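PDB 6HXI: succinyl-CoA ligase (ADP-forming) subunit alpha from Methanosaeta concilii, which binds coenzyme A and combines a CoA-ligase region with a citrate synthase-like helical region in one chain. Local coordinates for residues 121-124 against 125-129; 460-463 against 464-468; 475-478 against 479-483. One frame throughout, in Å; residues are numbered along the deposited sequence.

All three contacts are local, each within one helix or its end, so none closes a long loop. They follow one another along the chain without nesting or crossing. Contact 1 (121-129) lies on helix 118-130, which connects strands 108-111 and 134-136 of the N-terminal mixed sheet. Contacts 2 and 3 are on the opposite side of the chain's centre, with the centre of contact 2 about 88 Å from that of contact 1. Contact 2 (460-468) ends helix 453-466. Contact 3 (475-483) ends the next helix, 471-480. These two touch through a long, weak ion pair between R463 and E477 and belong to the citrate synthase-like region.

Contact 1 (121-124 against 125-129); sequences SRVM and AATAR
S121 O accepts from A125 N at 2.9 Å, and R122 O, V123 O and M124 O receive the N-H groups of A126, T127 and A128 in the same i to i+4 pattern. This is regular alpha-helix, most of helix 118-130. The helix is the crossover of a beta-alpha-beta unit and connects the neighbouring parallel strands 108-111 and 134-136.

T127 adds a side-chain bond to the backbone series. Its OG1 stands anti to its own carbonyl carbon (chi1 -64°), which turns the hydroxyl back along the helix. T127 OG1 then donates to V123 O at 2.7 Å, giving the hydroxyl a partner inside the helix. V123 CG1 passes T127 OG1 at 4.1 Å, with the two side chains at a slant. The alanines bring only methyl groups against the preceding turn. A125 CB, for example, lies 3.4 Å from S121 O.

Helix 93-102 and a neighbouring chain both pack on this helix. M124 packs on F94 and T97 of helix 93-102 and on P138, and T127 on M98. L156 of a neighbouring citrate lyase chain packs on V123, A126 and T127.

V123 O is thus gripped twice: T127 N reaches it at 3.0 Å with an N-H...O angle of 153°, and T127 OG1 comes from the opposite face of the carbonyl plane.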
# COMPACT_ATOMS: atom_id res chain seq x y z
N SER B 121 6.59 11.45 -54.98
CA SER B 121 5.56 10.66 -55.69
C SER B 121 6.11 10.12 -57.01
O SER B 121 5.86 8.95 -57.32
CB SER B 121 4.31 11.49 -55.92
OG SER B 121 3.71 11.68 -54.66
N ARG B 122 6.86 10.94 -57.77
CA ARG B 122 7.49 10.51 -59.02
C ARG B 122 8.49 9.37 -58.74
O ARG B 122 8.53 8.40 -59.49
CB ARG B 122 8.23 11.67 -59.69
CG ARG B 122 7.34 12.68 -60.37
CD ARG B 122 8.13 13.55 -61.32
NE ARG B 122 9.04 14.47 -60.63
CZ ARG B 122 8.68 15.67 -60.16
NH1 ARG B 122 9.57 16.44 -59.56
NH2 ARG B 122 7.44 16.11 -60.33
N VAL B 123 9.28 9.49 -57.66
CA VAL B 123 10.26 8.45 -57.27
C VAL B 123 9.52 7.15 -56.83
O VAL B 123 9.99 6.07 -57.17
CB VAL B 123 11.30 8.93 -56.23
CG1 VAL B 123 12.16 7.77 -55.72
CG2 VAL B 123 12.19 10.03 -56.83
N MET B 124 8.36 7.27 -56.16
CA MET B 124 7.56 6.10 -55.76
C MET B 124 6.97 5.40 -56.98
O MET B 124 7.06 4.18 -57.08
CB MET B 124 6.46 6.49 -54.76
CG MET B 124 7.02 6.89 -53.41
SD MET B 124 5.80 7.11 -52.10
CE MET B 124 5.04 8.64 -52.58
N ALA B 125 6.38 6.19 -57.92
CA ALA B 125 5.79 5.73 -59.18
C ALA B 125 6.80 5.00 -60.01
O ALA B 125 6.49 3.90 -60.47
CB ALA B 125 5.22 6.91 -59.96
N ALA B 126 8.01 5.58 -60.20
CA ALA B 126 9.10 4.98 -60.97
C ALA B 126 9.61 3.69 -60.28
O ALA B 126 9.85 2.69 -60.97
CB ALA B 126 10.23 5.98 -61.12
N THR B 127 9.73 3.69 -58.93
CA THR B 127 10.15 2.52 -58.15
C THR B 127 9.13 1.40 -58.36
O THR B 127 9.52 0.27 -58.63
CB THR B 127 10.36 2.90 -56.67
OG1 THR B 127 11.43 3.83 -56.59
CG2 THR B 127 10.70 1.70 -55.79
N ALA B 128 7.84 1.74 -58.33
CA ALA B 128 6.74 0.80 -58.54
C ALA B 128 6.79 0.17 -59.92
O ALA B 128 6.75 -1.06 -60.02
CB ALA B 128 5.40 1.49 -58.30
N ARG B 129 6.95 0.99 -60.96
CA ARG B 129 7.02 0.54 -62.36
C ARG B 129 8.22 -0.38 -62.62
O ARG B 129 8.05 -1.42 -63.25
CB ARG B 129 6.95 1.73 -63.36
CG ARG B 129 5.62 2.49 -63.28
CD ARG B 129 5.48 3.65 -64.27
NE ARG B 129 4.87 4.85 -63.67
CZ ARG B 129 3.56 5.04 -63.47
NH1 ARG B 129 3.12 6.17 -62.94
NH2 ARG B 129 2.68 4.10 -63.81

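Contact 2 (460-463 against 464-468); sequences EFKR and AQETG
The R463 guanidinium has A464 N over one face. The E460 carboxylate meets the same group through a single oxygen. R463 NH2 donates to E460 OE2 at 2.8 Å in a salt bridge, with the oxygen 17° out of the guanidinium plane. R463 NE adds a weak bond to that oxygen, E460 OE2, at 3.1 Å. NH2 also forms a long, weak ion pair with E477 on the next helix. The second carboxylate, that of E466, is approached from above. K462 NZ sits 51° out of its plane and 2.8 Å from E466 OE1, closing an i to i+4 salt bridge. The lysine chain slants across the glutamate, and K462 CE lies 3.4 Å from E466 OE1. The F461 ring makes an edge-to-face stack with F474.

This is the C-terminal part of helix 453-466, in the helical citrate synthase-like region. K462 is buried, and its ammonium has further partners on helix 560-569: D564 in a salt bridge and the carbonyl of K560. Three oxygens therefore grip the ammonium, two of them from carboxylates. In the last turn T467 N donates to R463 O at 2.9 Å. T467 OG1 lies between the backbone N and the carbonyl carbon (chi1 69°), which brings the hydroxyl to R463 O as well. It donates from above the carbonyl plane, also at 2.9 Å from R463 O. T467 CG2 rests 4.2 Å from R463 CG. The chain then leaves the helix at G468, where phi turns positive.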
# COMPACT_ATOMS: atom_id res chain seq x y z
N GLU B 460 -13.98 12.40 21.50
CA GLU B 460 -14.15 12.39 22.95
C GLU B 460 -14.43 13.74 23.55
O GLU B 460 -15.33 13.82 24.41
CB GLU B 460 -12.95 11.71 23.66
CG GLU B 460 -12.94 10.18 23.49
CD GLU B 460 -14.26 9.44 23.63
OE1 GLU B 460 -14.57 8.59 22.76
OE2 GLU B 460 -14.99 9.69 24.61
N PHE B 461 -13.68 14.79 23.14
CA PHE B 461 -13.91 16.14 23.66
C PHE B 461 -15.26 16.69 23.18
O PHE B 461 -15.97 17.28 23.98
CB PHE B 461 -12.75 17.10 23.32
CG PHE B 461 -11.54 16.95 24.22
CD1 PHE B 461 -10.64 15.90 24.05
CD2 PHE B 461 -11.34 17.82 25.28
CE1 PHE B 461 -9.53 15.76 24.90
CE2 PHE B 461 -10.22 17.68 26.12
CZ PHE B 461 -9.32 16.67 25.91
N LYS B 462 -15.61 16.49 21.90
CA LYS B 462 -16.89 16.98 21.35
C LYS B 462 -18.08 16.38 22.14
O LYS B 462 -18.95 17.12 22.58
CB LYS B 462 -17.01 16.66 19.84
CG LYS B 462 -18.04 17.48 19.12
CD LYS B 462 -18.59 16.83 17.88
CE LYS B 462 -19.68 17.73 17.35
NZ LYS B 462 -20.88 16.99 16.89
N ARG B 463 -18.07 15.06 22.36
CA ARG B 463 -19.10 14.33 23.09
C ARG B 463 -19.25 14.86 24.53
O ARG B 463 -20.35 15.22 24.93
CB ARG B 463 -18.82 12.82 23.05
CG ARG B 463 -19.77 11.97 23.89
CD ARG B 463 -19.22 10.59 24.20
NE ARG B 463 -17.92 10.63 24.87
CZ ARG B 463 -17.73 10.77 26.18
NH1 ARG B 463 -18.77 10.90 27.00
NH2 ARG B 463 -16.51 10.78 26.69
N ALA B 464 -18.16 14.98 25.27
CA ALA B 464 -18.20 15.47 26.64
C ALA B 464 -18.84 16.85 26.72
O ALA B 464 -19.79 17.03 27.48
CB ALA B 464 -16.79 15.51 27.23
N GLN B 465 -18.35 17.80 25.90
CA GLN B 465 -18.81 19.17 25.85
C GLN B 465 -20.25 19.27 25.37
O GLN B 465 -20.98 20.11 25.88
CB GLN B 465 -17.85 19.98 24.98
CG GLN B 465 -17.94 21.49 25.13
CD GLN B 465 -18.59 22.21 23.99
OE1 GLN B 465 -18.80 21.67 22.90
NE2 GLN B 465 -18.88 23.47 24.20
N GLU B 466 -20.68 18.41 24.43
CA GLU B 466 -22.05 18.38 23.87
C GLU B 466 -23.05 17.88 24.92
O GLU B 466 -24.01 18.58 25.25
CB GLU B 466 -22.16 17.44 22.65
CG GLU B 466 -21.93 18.06 21.28
CD GLU B 466 -21.98 17.04 20.16
OE1 GLU B 466 -22.57 17.35 19.10
OE2 GLU B 466 -21.46 15.91 20.35
N THR B 467 -22.80 16.65 25.45
CA THR B 467 -23.64 15.98 26.45
C THR B 467 -23.70 16.77 27.78
O THR B 467 -24.38 16.35 28.72
CB THR B 467 -23.24 14.51 26.63
OG1 THR B 467 -21.96 14.43 27.25
CG2 THR B 467 -23.26 13.73 25.32
N GLY B 468 -23.02 17.91 27.83
CA GLY B 468 -23.02 18.79 28.98
C GLY B 468 -22.09 18.45 30.13
O GLY B 468 -22.06 19.21 31.11

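Contact 3 (475-478 against 479-483); sequences VGEM and KKKGI. With COA (coenzyme A), chain G.
Three side-chain meetings carry this helix end: E477 with K481, M478 with I483, and K479 with coenzyme A. K481 NZ donates to E477 OE1 at 2.8 Å in a salt bridge, coming from above the carboxylate plane. The K481 chain bends twice on the way, and K481 CD passes 3.8 Å from E477 CG. M478 CE touches I483 CG2 at 3.8 Å. The methionine is bent at both chi2 and chi3, which carries its methyl round to the isoleucine. K479 runs the other way. Its CG is anti to the backbone N (chi1 -176°) and the rest of the chain is extended, which carries the ammonium to the 3'-phosphate of coenzyme A. K479 NZ donates to O8A of coenzyme A at 2.8 Å.

Behind these side chains the backbone is helical. K479 N, K480 N and K481 N bond to the carbonyls of V475, G476 and E477 as in any helix. A Schellman motif then ends helix 471-480. I483 N donates to M478 O at 2.9 Å, and G482 N to K479 O at 3.1 Å. G482 takes the positive phi of the motif. The M478 and I483 pair is the apolar contact that commonly accompanies it.

Further out, V475 packs on V525 and L528 of helix 517-530, and M478 on I485 and P486. K479 NZ also bonds to S92 OG of the second subunit. That hydroxyl, R91 and S89 of the same subunit, and K532 of this chain all bond to coenzyme A. Coenzyme A is therefore held between two subunits. The positive charge of K479 would favour binding of the 3'-phosphate of coenzyme A.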
# COMPACT_ATOMS: atom_id res chain seq x y z
N VAL B 475 -13.10 14.10 32.99
CA VAL B 475 -11.83 13.59 33.53
C VAL B 475 -12.12 12.37 34.42
O VAL B 475 -11.54 11.31 34.19
CB VAL B 475 -11.01 14.72 34.24
CG1 VAL B 475 -9.80 14.17 35.00
CG2 VAL B 475 -10.57 15.78 33.23
N GLY B 476 -13.11 12.49 35.31
CA GLY B 476 -13.56 11.42 36.19
C GLY B 476 -14.09 10.18 35.48
O GLY B 476 -13.69 9.07 35.79
N GLU B 477 -15.00 10.36 34.50
CA GLU B 477 -15.59 9.27 33.70
C GLU B 477 -14.51 8.44 32.97
O GLU B 477 -14.56 7.20 33.00
CB GLU B 477 -16.62 9.84 32.68
CG GLU B 477 -17.19 8.81 31.72
CD GLU B 477 -17.83 9.33 30.45
OE1 GLU B 477 -17.30 9.02 29.36
OE2 GLU B 477 -18.89 9.99 30.54
N MET B 478 -13.56 9.12 32.32
CA MET B 478 -12.47 8.49 31.56
C MET B 478 -11.56 7.67 32.45
O MET B 478 -11.12 6.59 32.05
CB MET B 478 -11.69 9.53 30.77
CG MET B 478 -12.51 10.17 29.66
SD MET B 478 -12.98 9.04 28.33
CE MET B 478 -11.47 9.01 27.36
N LYS B 479 -11.26 8.18 33.67
CA LYS B 479 -10.44 7.50 34.67
C LYS B 479 -11.13 6.18 35.12
O LYS B 479 -10.45 5.16 35.22
CB LYS B 479 -10.18 8.43 35.87
CG LYS B 479 -9.25 7.84 36.93
CD LYS B 479 -9.34 8.63 38.23
CE LYS B 479 -8.84 7.84 39.41
NZ LYS B 479 -8.59 8.74 40.57
N LYS B 480 -12.48 6.21 35.34
CA LYS B 480 -13.30 5.06 35.76
C LYS B 480 -13.27 3.93 34.75
O LYS B 480 -13.17 2.77 35.14
CB LYS B 480 -14.75 5.47 36.04
CG LYS B 480 -15.53 4.48 36.92
CD LYS B 480 -16.89 5.04 37.35
CE LYS B 480 -17.48 4.35 38.56
NZ LYS B 480 -18.77 4.97 38.98
N LYS B 481 -13.32 4.29 33.45
CA LYS B 481 -13.29 3.35 32.33
C LYS B 481 -11.88 2.86 32.05
O LYS B 481 -11.70 1.97 31.22
CB LYS B 481 -13.88 4.03 31.07
CG LYS B 481 -15.39 4.27 31.15
CD LYS B 481 -15.83 5.53 30.39
CE LYS B 481 -16.25 5.29 28.96
NZ LYS B 481 -16.58 6.56 28.25
N GLY B 482 -10.88 3.45 32.71
CA GLY B 482 -9.47 3.13 32.51
C GLY B 482 -8.92 3.58 31.16
O GLY B 482 -8.01 2.94 30.61
N ILE B 483 -9.48 4.67 30.61
CA ILE B 483 -9.08 5.20 29.30
C ILE B 483 -8.35 6.51 29.48
O ILE B 483 -8.93 7.49 29.97
CB ILE B 483 -10.27 5.39 28.29
CG1 ILE B 483 -11.31 4.22 28.31
CG2 ILE B 483 -9.74 5.64 26.87
CD1 ILE B 483 -10.95 2.92 27.57
N1A COA G . -5.31 11.37 30.35
C2A COA G . -5.87 11.53 31.55
N3A COA G . -5.36 11.25 32.76
C4A COA G . -4.14 10.70 32.65
C5A COA G . -3.44 10.47 31.48
C6A COA G . -4.05 10.86 30.28
N6A COA G . -3.46 10.80 29.09
N7A COA G . -2.25 9.79 31.75
C8A COA G . -2.26 9.64 33.05
N9A COA G . -3.38 10.16 33.66
C1B COA G . -3.71 10.12 35.09
C2B COA G . -3.75 8.73 35.72
O2B COA G . -4.99 8.08 35.46
C3B COA G . -3.57 9.10 37.19
O3B COA G . -4.81 9.56 37.78
P3B COA G . -5.14 9.45 39.34
O7A COA G . -4.01 10.07 40.08
O8A COA G . -6.44 10.15 39.52
O9A COA G . -5.33 7.94 39.62
C4B COA G . -2.69 10.35 37.17
O4B COA G . -2.73 10.84 35.81
C5B COA G . -1.26 10.14 37.60
O5B COA G . -0.78 8.94 36.97
P1A COA G . 0.13 7.85 37.78
O1A COA G . 0.85 6.89 36.90
O2A COA G . -0.64 7.19 38.91
O3A COA G . 1.14 8.93 38.39
P2A COA G . 2.53 9.03 39.15
O4A COA G . 3.63 9.12 38.17
O5A COA G . 2.44 10.29 39.98
O6A COA G . 2.67 7.70 40.08
CBP COA G . 3.32 7.35 42.40
CCP COA G . 2.17 7.65 41.43
CDP COA G . 2.73 7.27 43.82
CEP COA G . 4.00 6.01 42.06
CAP COA G . 4.36 8.50 42.31
OAP COA G . 3.74 9.77 42.34
C9P COA G . 5.49 8.47 43.33
O9P COA G . 6.47 7.74 43.15
N8P COA G . 5.37 9.28 44.39
C7P COA G . 6.32 9.30 45.50
C6P COA G . 5.69 8.83 46.78
C5P COA G . 6.64 8.94 47.95
O5P COA G . 7.52 9.80 47.98
N4P COA G . 6.47 8.04 48.93
C3P COA G . 7.37 7.94 50.07
C2P COA G . 8.63 7.17 49.76
S1P COA G . 9.49 6.99 51.35